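Local atomic coordinates of apical membrane antigen 1-like protein, soluble form (Toxoplasma gondii, PDB entry 3ZLE), a protein that may take part in host cell invasion by the parasite, as a sporozoite member of the apicomplexan AMA1 family whose ectoplasmic region makes up this chain. Residues L36-R44 and W286-K295. Residues are numbered along the deposited sequence; the frame is centred on the assembly and turned at random.
Sequences LGRDTEGYR and WPVHEQSSPK
With its CG anti to the backbone N (chi1 173°), H289 swings its imidazole over D39, while a bend at chi3 (43°) turns the guanidinium of R44 in between S293 and L36. Carboxylate and imidazole lie stacked, nearly parallel, with D39 CB making a CH-pi contact over the ring face. D39 OD2 sits above that face, so the histidine offers it pi surface and not an N-H. The ionic partner of D39 is K295, whose NZ meets OD2 in a clear salt bridge of doubtful exact length, modelled at 2.5 Å; the lysine's chain reaches it past G37, with CE 3.1 Å from G37 O.

R44 suits its place because one long residue serves several acceptors. S293 CB covers one face of its guanidinium and L36 CB the other. NH2 gives weak bonds to P294 O at 2.8 Å and to L36 O, and NH1 binds D269 O.

G42 suits the type I' turn of the 38-45 hairpin, because at its backbone angles a side chain would jam against the preceding carbonyl O. Its own O accepts the N-H of H289 at 2.8 Å; R44 N donates to P287 O at 2.7 Å. These two bonds flank Y43 and V288, so the loop meets the hairpin's second strand for one antiparallel bridge before turning at E290-S293. W286 turns an edge to the face of Y43, planes at 88° and CE3 3.7 Å from CD2, while its NE1 binds S161 O and its rings stack on Y144. P287 lays CG 4.0 Å from L36 CD1.

Polar and aromatic contacts tie an irregular loop to the 38-45 hairpin, within the AMA1 ectoplasmic region. The K295 ammonium probably favours the carboxylate form of D39, one side of which the imidazole covers.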
loop_
_atom_site.group_PDB
_atom_site.type_symbol
_atom_site.label_atom_id
_atom_site.label_comp_id
_atom_site.label_asym_id
_atom_site.label_seq_id
_atom_site.Cartn_x
_atom_site.Cartn_y
_atom_site.Cartn_z
ATOM N N LEU A 36 -0.034 11.250 -2.452
ATOM C CA LEU A 36 0.405 12.489 -3.077
ATOM C C LEU A 36 0.989 13.338 -2.001
ATOM O O LEU A 36 0.633 14.497 -1.854
ATOM C CB LEU A 36 -0.760 13.200 -3.837
ATOM C CG LEU A 36 -1.289 12.549 -5.117
ATOM C CD1 LEU A 36 -2.603 13.216 -5.593
ATOM C CD2 LEU A 36 -0.264 12.544 -6.255
ATOM N N GLY A 37 1.911 12.751 -1.246
ATOM C CA GLY A 37 2.351 13.332 -0.002
ATOM C C GLY A 37 3.437 14.377 -0.184
ATOM O O GLY A 37 3.899 14.961 0.789
ATOM N N ARG A 38 3.844 14.613 -1.422
ATOM C CA ARG A 38 4.888 15.596 -1.716
ATOM C C ARG A 38 4.480 16.579 -2.804
ATOM O O ARG A 38 3.661 16.262 -3.654
ATOM C CB ARG A 38 6.135 14.890 -2.168
ATOM C CG ARG A 38 6.961 14.357 -1.025
ATOM C CD ARG A 38 8.023 13.495 -1.619
ATOM N NE ARG A 38 9.100 13.251 -0.680
ATOM C CZ ARG A 38 10.291 13.809 -0.779
ATOM N NH1 ARG A 38 10.527 14.699 -1.738
ATOM N NH2 ARG A 38 11.240 13.476 0.071
ATOM N N ASP A 39 5.160 17.717 -2.847
ATOM C CA ASP A 39 5.029 18.644 -3.957
ATOM C C ASP A 39 6.372 19.179 -4.408
ATOM O O ASP A 39 7.315 19.280 -3.622
ATOM C CB ASP A 39 4.101 19.788 -3.597
ATOM C CG ASP A 39 4.202 20.170 -2.161
ATOM O OD1 ASP A 39 5.111 20.953 -1.830
ATOM O OD2 ASP A 39 3.351 19.716 -1.363
ATOM N N THR A 40 6.489 19.409 -5.701
ATOM C CA THR A 40 7.693 19.957 -6.273
ATOM C C THR A 40 7.283 20.706 -7.504
ATOM O O THR A 40 6.366 20.260 -8.233
ATOM C CB THR A 40 8.640 18.841 -6.711
ATOM O OG1 THR A 40 8.809 17.929 -5.625
ATOM C CG2 THR A 40 9.997 19.404 -7.157
ATOM N N GLU A 41 7.908 21.869 -7.707
ATOM C CA GLU A 41 7.679 22.684 -8.896
ATOM C C GLU A 41 6.200 22.946 -9.142
ATOM O O GLU A 41 5.763 23.045 -10.285
ATOM C CB GLU A 41 8.305 22.045 -10.125
ATOM C CG GLU A 41 9.809 21.778 -9.999
ATOM C CD GLU A 41 10.380 21.118 -11.242
ATOM O OE1 GLU A 41 9.584 20.672 -12.102
ATOM O OE2 GLU A 41 11.616 21.021 -11.362
ATOM N N GLY A 42 5.415 22.961 -8.071
ATOM C CA GLY A 42 3.964 23.192 -8.192
ATOM C C GLY A 42 3.100 21.940 -8.389
ATOM O O GLY A 42 1.876 22.039 -8.400
ATOM N N TYR A 43 3.703 20.747 -8.438
ATOM C CA TYR A 43 2.879 19.530 -8.597
ATOM C C TYR A 43 2.903 18.579 -7.411
ATOM O O TYR A 43 3.956 18.376 -6.791
ATOM C CB TYR A 43 3.260 18.780 -9.848
ATOM C CG TYR A 43 3.156 19.592 -11.082
ATOM C CD1 TYR A 43 1.962 19.637 -11.821
ATOM C CD2 TYR A 43 4.264 20.268 -11.569
ATOM C CE1 TYR A 43 1.888 20.341 -13.015
ATOM C CE2 TYR A 43 4.196 21.015 -12.737
ATOM C CZ TYR A 43 3.009 21.062 -13.452
ATOM O OH TYR A 43 2.976 21.781 -14.629
ATOM N N ARG A 44 1.768 17.914 -7.172
ATOM C CA ARG A 44 1.713 16.818 -6.185
ATOM C C ARG A 44 2.556 15.610 -6.638
ATOM O O ARG A 44 2.584 15.257 -7.823
ATOM C CB ARG A 44 0.263 16.412 -5.932
ATOM C CG ARG A 44 -0.654 17.604 -5.938
ATOM C CD ARG A 44 -1.863 17.415 -5.037
ATOM N NE ARG A 44 -1.501 16.817 -3.768
ATOM C CZ ARG A 44 -2.363 16.171 -2.986
ATOM N NH1 ARG A 44 -3.642 16.070 -3.338
ATOM N NH2 ARG A 44 -1.974 15.731 -1.808
ATOM N N TRP A 286 0.285 15.147 -14.063
ATOM C CA TRP A 286 0.582 15.328 -12.641
ATOM C C TRP A 286 -0.439 16.262 -11.986
ATOM O O TRP A 286 -0.707 17.333 -12.496
ATOM C CB TRP A 286 2.026 15.862 -12.417
ATOM C CG TRP A 286 3.165 15.222 -13.276
ATOM C CD1 TRP A 286 3.167 13.995 -13.852
ATOM C CD2 TRP A 286 4.469 15.792 -13.547
ATOM N NE1 TRP A 286 4.365 13.770 -14.524
ATOM C CE2 TRP A 286 5.149 14.887 -14.405
ATOM C CE3 TRP A 286 5.055 17.039 -13.284
ATOM C CZ2 TRP A 286 6.411 15.155 -14.931
ATOM C CZ3 TRP A 286 6.335 17.305 -13.792
ATOM C CH2 TRP A 286 7.006 16.351 -14.601
ATOM N N PRO A 287 -0.949 15.886 -10.803
ATOM C CA PRO A 287 -1.929 16.695 -10.100
ATOM C C PRO A 287 -1.313 18.006 -9.652
ATOM O O PRO A 287 -0.245 18.003 -9.033
ATOM C CB PRO A 287 -2.279 15.830 -8.878
ATOM C CG PRO A 287 -2.018 14.434 -9.338
ATOM C CD PRO A 287 -0.815 14.542 -10.213
ATOM N N VAL A 288 -1.982 19.125 -9.927
ATOM C CA VAL A 288 -1.413 20.393 -9.483
ATOM C C VAL A 288 -1.562 20.592 -7.980
ATOM O O VAL A 288 -2.549 20.153 -7.373
ATOM C CB VAL A 288 -1.795 21.647 -10.367
ATOM C CG1 VAL A 288 -2.727 21.298 -11.517
ATOM C CG2 VAL A 288 -2.287 22.824 -9.530
ATOM N N HIS A 289 -0.493 21.069 -7.360
ATOM C CA HIS A 289 -0.458 21.226 -5.918
ATOM C C HIS A 289 -1.112 22.549 -5.510
ATOM O O HIS A 289 -0.695 23.623 -5.952
ATOM C CB HIS A 289 0.976 21.172 -5.390
ATOM C CG HIS A 289 1.085 21.488 -3.929
ATOM N ND1 HIS A 289 0.379 20.799 -2.966
ATOM C CD2 HIS A 289 1.728 22.487 -3.278
ATOM C CE1 HIS A 289 0.621 21.329 -1.780
ATOM N NE2 HIS A 289 1.430 22.359 -1.943
ATOM N N GLU A 290 -2.153 22.454 -4.690
ATOM C CA GLU A 290 -2.848 23.635 -4.180
ATOM C C GLU A 290 -2.632 23.769 -2.684
ATOM O O GLU A 290 -2.479 22.777 -1.982
ATOM C CB GLU A 290 -4.341 23.549 -4.486
ATOM C CG GLU A 290 -4.695 23.938 -5.918
ATOM C CD GLU A 290 -5.827 23.094 -6.485
ATOM O OE1 GLU A 290 -6.615 22.527 -5.691
ATOM O OE2 GLU A 290 -5.930 23.003 -7.731
ATOM N N GLN A 291 -2.635 25.003 -2.195
ATOM C CA GLN A 291 -2.420 25.262 -0.772
ATOM C C GLN A 291 -3.274 24.346 0.104
ATOM O O GLN A 291 -2.827 23.895 1.156
ATOM C CB GLN A 291 -2.684 26.739 -0.441
ATOM C CG GLN A 291 -1.534 27.679 -0.802
ATOM C CD GLN A 291 -1.157 27.627 -2.281
ATOM O OE1 GLN A 291 -2.026 27.637 -3.159
ATOM N NE2 GLN A 291 0.143 27.566 -2.560
ATOM N N SER A 292 -4.462 23.990 -0.380
ATOM C CA SER A 292 -5.355 23.108 0.389
ATOM C C SER A 292 -5.215 21.578 0.126
ATOM O O SER A 292 -6.050 20.784 0.588
ATOM C CB SER A 292 -6.811 23.551 0.224
ATOM O OG SER A 292 -7.392 23.021 -0.959
ATOM N N SER A 293 -4.200 21.175 -0.638
ATOM C CA SER A 293 -4.000 19.746 -0.953
ATOM C C SER A 293 -3.758 18.951 0.314
ATOM O O SER A 293 -2.810 19.220 1.044
ATOM C CB SER A 293 -2.827 19.557 -1.917
ATOM O OG SER A 293 -3.132 20.090 -3.197
ATOM N N PRO A 294 -4.599 17.949 0.571
ATOM C CA PRO A 294 -4.490 17.176 1.806
ATOM C C PRO A 294 -3.250 16.297 1.835
ATOM O O PRO A 294 -2.866 15.696 0.826
ATOM C CB PRO A 294 -5.760 16.292 1.806
ATOM C CG PRO A 294 -6.546 16.668 0.589
ATOM C CD PRO A 294 -5.622 17.421 -0.336
ATOM N N LYS A 295 -2.688 16.146 3.013
ATOM C CA LYS A 295 -1.681 15.137 3.235
ATOM C C LYS A 295 -2.020 14.336 4.474
ATOM O O LYS A 295 -1.956 14.836 5.578
ATOM C CB LYS A 295 -0.312 15.782 3.343
ATOM C CG LYS A 295 0.124 16.489 2.066
ATOM C CD LYS A 295 1.406 17.268 2.311
ATOM C CE LYS A 295 2.157 17.523 1.023
ATOM N NZ LYS A 295 2.215 18.968 0.713
#